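Malonyl CoA-acyl carrier protein transacylase (Mycobacterium tuberculosis, PDB 2QC3) catalyses transfer of the malonyl group from malonyl-CoA to holo-acyl carrier protein, a step of fatty acid biosynthesis. Local coordinates at residues Thr221-Arg226 / Thr255-Glu260. Sequence-based numbering, arbitrary orientation.
Sequences TLLSNR and TATLRE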
ATOM      1  N   THR A 221      -5.372 -11.082  12.214  1.00 25.65           N
ATOM      2  CA  THR A 221      -6.257 -11.149  11.055  1.00 27.36           C
ATOM      3  C   THR A 221      -5.640 -10.239   9.992  1.00 25.95           C
ATOM      4  O   THR A 221      -5.516  -9.028  10.185  1.00 26.14           O
ATOM      5  CB  THR A 221      -7.665 -10.634  11.397  1.00 28.07           C
ATOM      6  OG1 THR A 221      -8.167 -11.346  12.534  1.00 30.25           O
ATOM      7  CG2 THR A 221      -8.606 -10.831  10.217  1.00 28.68           C
ATOM      8  N   LEU A 222      -5.241 -10.837   8.879  1.00 25.69           N
ATOM      9  CA  LEU A 222      -4.613 -10.102   7.788  1.00 23.68           C
ATOM     10  C   LEU A 222      -5.483 -10.162   6.541  1.00 23.27           C
ATOM     11  O   LEU A 222      -5.721 -11.240   5.989  1.00 22.80           O
ATOM     12  CB  LEU A 222      -3.231 -10.705   7.496  1.00 23.89           C
ATOM     13  CG  LEU A 222      -2.350 -10.116   6.383  1.00 23.99           C
ATOM     14  CD1 LEU A 222      -1.923  -8.683   6.720  1.00 21.74           C
ATOM     15  CD2 LEU A 222      -1.125 -10.989   6.226  1.00 23.23           C
ATOM     16  N   LEU A 223      -5.961  -9.002   6.107  1.00 22.41           N
ATOM     17  CA  LEU A 223      -6.803  -8.912   4.917  1.00 23.04           C
ATOM     18  C   LEU A 223      -5.956  -8.763   3.658  1.00 24.01           C
ATOM     19  O   LEU A 223      -4.793  -8.366   3.729  1.00 21.57           O
ATOM     20  CB  LEU A 223      -7.752  -7.718   5.028  1.00 23.46           C
ATOM     21  CG  LEU A 223      -8.674  -7.732   6.246  1.00 22.23           C
ATOM     22  CD1 LEU A 223      -9.652  -6.565   6.154  1.00 21.98           C
ATOM     23  CD2 LEU A 223      -9.423  -9.062   6.296  1.00 20.30           C
ATOM     24  N   SER A 224      -6.553  -9.082   2.513  1.00 22.20           N
ATOM     25  CA  SER A 224      -5.870  -8.987   1.232  1.00 21.95           C
ATOM     26  C   SER A 224      -6.641  -8.108   0.251  1.00 21.10           C
ATOM     27  O   SER A 224      -7.870  -8.135   0.213  1.00 19.91           O
ATOM     28  CB  SER A 224      -5.693 -10.387   0.626  1.00 21.57           C
ATOM     29  OG  SER A 224      -5.134 -10.307  -0.674  1.00 21.88           O
ATOM     30  N   ASN A 225      -5.900  -7.336  -0.542  1.00 21.14           N
ATOM     31  CA  ASN A 225      -6.472  -6.448  -1.554  1.00 21.40           C
ATOM     32  C   ASN A 225      -7.177  -7.262  -2.635  1.00 19.06           C
ATOM     33  O   ASN A 225      -7.964  -6.734  -3.416  1.00 16.90           O
ATOM     34  CB  ASN A 225      -5.363  -5.619  -2.219  1.00 19.85           C
ATOM     35  CG  ASN A 225      -4.832  -4.518  -1.329  1.00 21.19           C
ATOM     36  OD1 ASN A 225      -3.811  -3.906  -1.645  1.00 23.45           O
ATOM     37  ND2 ASN A 225      -5.522  -4.244  -0.221  1.00 17.75           N
ATOM     38  N   ARG A 226      -6.863  -8.548  -2.692  1.00 20.08           N
ATOM     39  CA  ARG A 226      -7.466  -9.438  -3.680  1.00 21.35           C
ATOM     40  C   ARG A 226      -8.991  -9.412  -3.609  1.00 21.39           C
ATOM     41  O   ARG A 226      -9.676  -9.199  -4.617  1.00 21.70           O
ATOM     42  CB  ARG A 226      -6.988 -10.871  -3.447  1.00 21.89           C
ATOM     43  CG  ARG A 226      -7.583 -11.875  -4.410  1.00 22.67           C
ATOM     44  CD  ARG A 226      -7.166 -13.292  -4.051  1.00 25.47           C
ATOM     45  NE  ARG A 226      -7.498 -14.218  -5.126  1.00 26.86           N
ATOM     46  CZ  ARG A 226      -7.428 -15.544  -5.027  1.00 28.95           C
ATOM     47  NH1 ARG A 226      -7.038 -16.114  -3.895  1.00 29.95           N
ATOM     48  NH2 ARG A 226      -7.746 -16.303  -6.068  1.00 28.29           N
ATOM     49  N   THR A 255     -12.419  -2.681   3.447  1.00 21.90           N
ATOM     50  CA  THR A 255     -13.096  -1.864   4.438  1.00 26.44           C
ATOM     51  C   THR A 255     -14.444  -2.480   4.797  1.00 27.18           C
ATOM     52  O   THR A 255     -14.896  -2.367   5.933  1.00 27.03           O
ATOM     53  CB  THR A 255     -13.304  -0.439   3.934  1.00 27.31           C
ATOM     54  OG1 THR A 255     -12.055   0.096   3.481  1.00 30.62           O
ATOM     55  CG2 THR A 255     -13.833   0.427   5.055  1.00 32.12           C
ATOM     56  N   ALA A 256     -15.083  -3.126   3.824  1.00 26.41           N
ATOM     57  CA  ALA A 256     -16.368  -3.781   4.058  1.00 27.52           C
ATOM     58  C   ALA A 256     -16.145  -4.889   5.082  1.00 27.51           C
ATOM     59  O   ALA A 256     -16.987  -5.137   5.942  1.00 28.51           O
ATOM     60  CB  ALA A 256     -16.913  -4.369   2.752  1.00 27.08           C
ATOM     61  N   THR A 257     -14.997  -5.549   4.991  1.00 27.83           N
ATOM     62  CA  THR A 257     -14.670  -6.616   5.926  1.00 27.98           C
ATOM     63  C   THR A 257     -14.382  -6.050   7.316  1.00 28.49           C
ATOM     64  O   THR A 257     -14.692  -6.679   8.329  1.00 28.31           O
ATOM     65  CB  THR A 257     -13.452  -7.427   5.439  1.00 29.49           C
ATOM     66  OG1 THR A 257     -13.780  -8.075   4.201  1.00 29.48           O
ATOM     67  CG2 THR A 257     -13.061  -8.481   6.477  1.00 25.40           C
ATOM     68  N   LEU A 258     -13.783  -4.866   7.366  1.00 28.73           N
ATOM     69  CA  LEU A 258     -13.485  -4.229   8.646  1.00 30.74           C
ATOM     70  C   LEU A 258     -14.803  -3.949   9.362  1.00 32.77           C
ATOM     71  O   LEU A 258     -14.915  -4.124  10.576  1.00 32.09           O
ATOM     72  CB  LEU A 258     -12.726  -2.919   8.430  1.00 28.11           C
ATOM     73  CG  LEU A 258     -11.337  -3.055   7.800  1.00 25.80           C
ATOM     74  CD1 LEU A 258     -10.743  -1.671   7.544  1.00 23.78           C
ATOM     75  CD2 LEU A 258     -10.438  -3.867   8.731  1.00 24.56           C
ATOM     76  N   ARG A 259     -15.797  -3.524   8.591  1.00 36.17           N
ATOM     77  CA  ARG A 259     -17.120  -3.221   9.121  1.00 41.37           C
ATOM     78  C   ARG A 259     -17.701  -4.480   9.770  1.00 43.26           C
ATOM     79  O   ARG A 259     -18.302  -4.421  10.847  1.00 44.04           O
ATOM     80  CB  ARG A 259     -18.031  -2.739   7.989  1.00 43.00           C
ATOM     81  CG  ARG A 259     -19.206  -1.889   8.441  1.00 46.98           C
ATOM     82  CD  ARG A 259     -20.068  -1.462   7.262  1.00 49.98           C
ATOM     83  NE  ARG A 259     -19.265  -1.027   6.120  1.00 53.87           N
ATOM     84  CZ  ARG A 259     -19.770  -0.519   4.998  1.00 55.37           C
ATOM     85  NH1 ARG A 259     -21.082  -0.374   4.863  1.00 56.91           N
ATOM     86  NH2 ARG A 259     -18.965  -0.173   4.003  1.00 54.55           N
ATOM     87  N   GLU A 260     -17.511  -5.619   9.108  1.00 44.56           N
ATOM     88  CA  GLU A 260     -18.001  -6.895   9.621  1.00 46.70           C
ATOM     89  C   GLU A 260     -17.487  -7.166  11.030  1.00 47.05           C
ATOM     90  O   GLU A 260     -18.204  -7.710  11.867  1.00 47.86           O
ATOM     91  CB  GLU A 260     -17.575  -8.037   8.699  1.00 46.74           C
ATOM     92  CG  GLU A 260     -18.452  -8.211   7.474  1.00 50.13           C
ATOM     93  CD  GLU A 260     -17.965  -9.337   6.583  1.00 51.28           C
ATOM     94  OE1 GLU A 260     -17.611 -10.406   7.124  1.00 53.22           O
ATOM     95  OE2 GLU A 260     -17.940  -9.158   5.347  1.00 51.61           O
TER
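L223, T257 and L258 meet with no flat group between them, so there are no ring or amide faces to match: the contact is a small, buried cluster of methyls, and no hydrogen bond crosses it. It illustrates how one branched side chain can bridge two successive residues of a helix. CD2 of L223 meets CG2 of T257 tip to tip at 3.7 Å. Its other methyl, CD1, is shared: it lies 3.8 Å from CD2 of L258, the two leucines running at a slant to each other, and 3.9 Å from CG2 of T257. The threonine rotamer turns CG2, anti to the backbone N, to L223, while OG1 (chi1 -63°) sits beside that N and turns to the carbonyl of G228, its strongest partner, with the L253 carbonyl a second acceptor for the one hydroxyl proton. Beyond L223 the chain bends in an ST turn, R226 N donating to S224 OG at 3.2 Å. N225, within that turn, hydrogen-bonds through its amide to S92 N and G90 O, tying the segment to the probable nucleophile elbow and S92, probably the active-site serine. L223 and L258 both touch I87 of strand 86-90, the parallel neighbour of edge strand 221-222, so I87 shares the packing. Helix 251-260 thus packs against this end of the parallel sheet, whereas L222 meets helix 94-101.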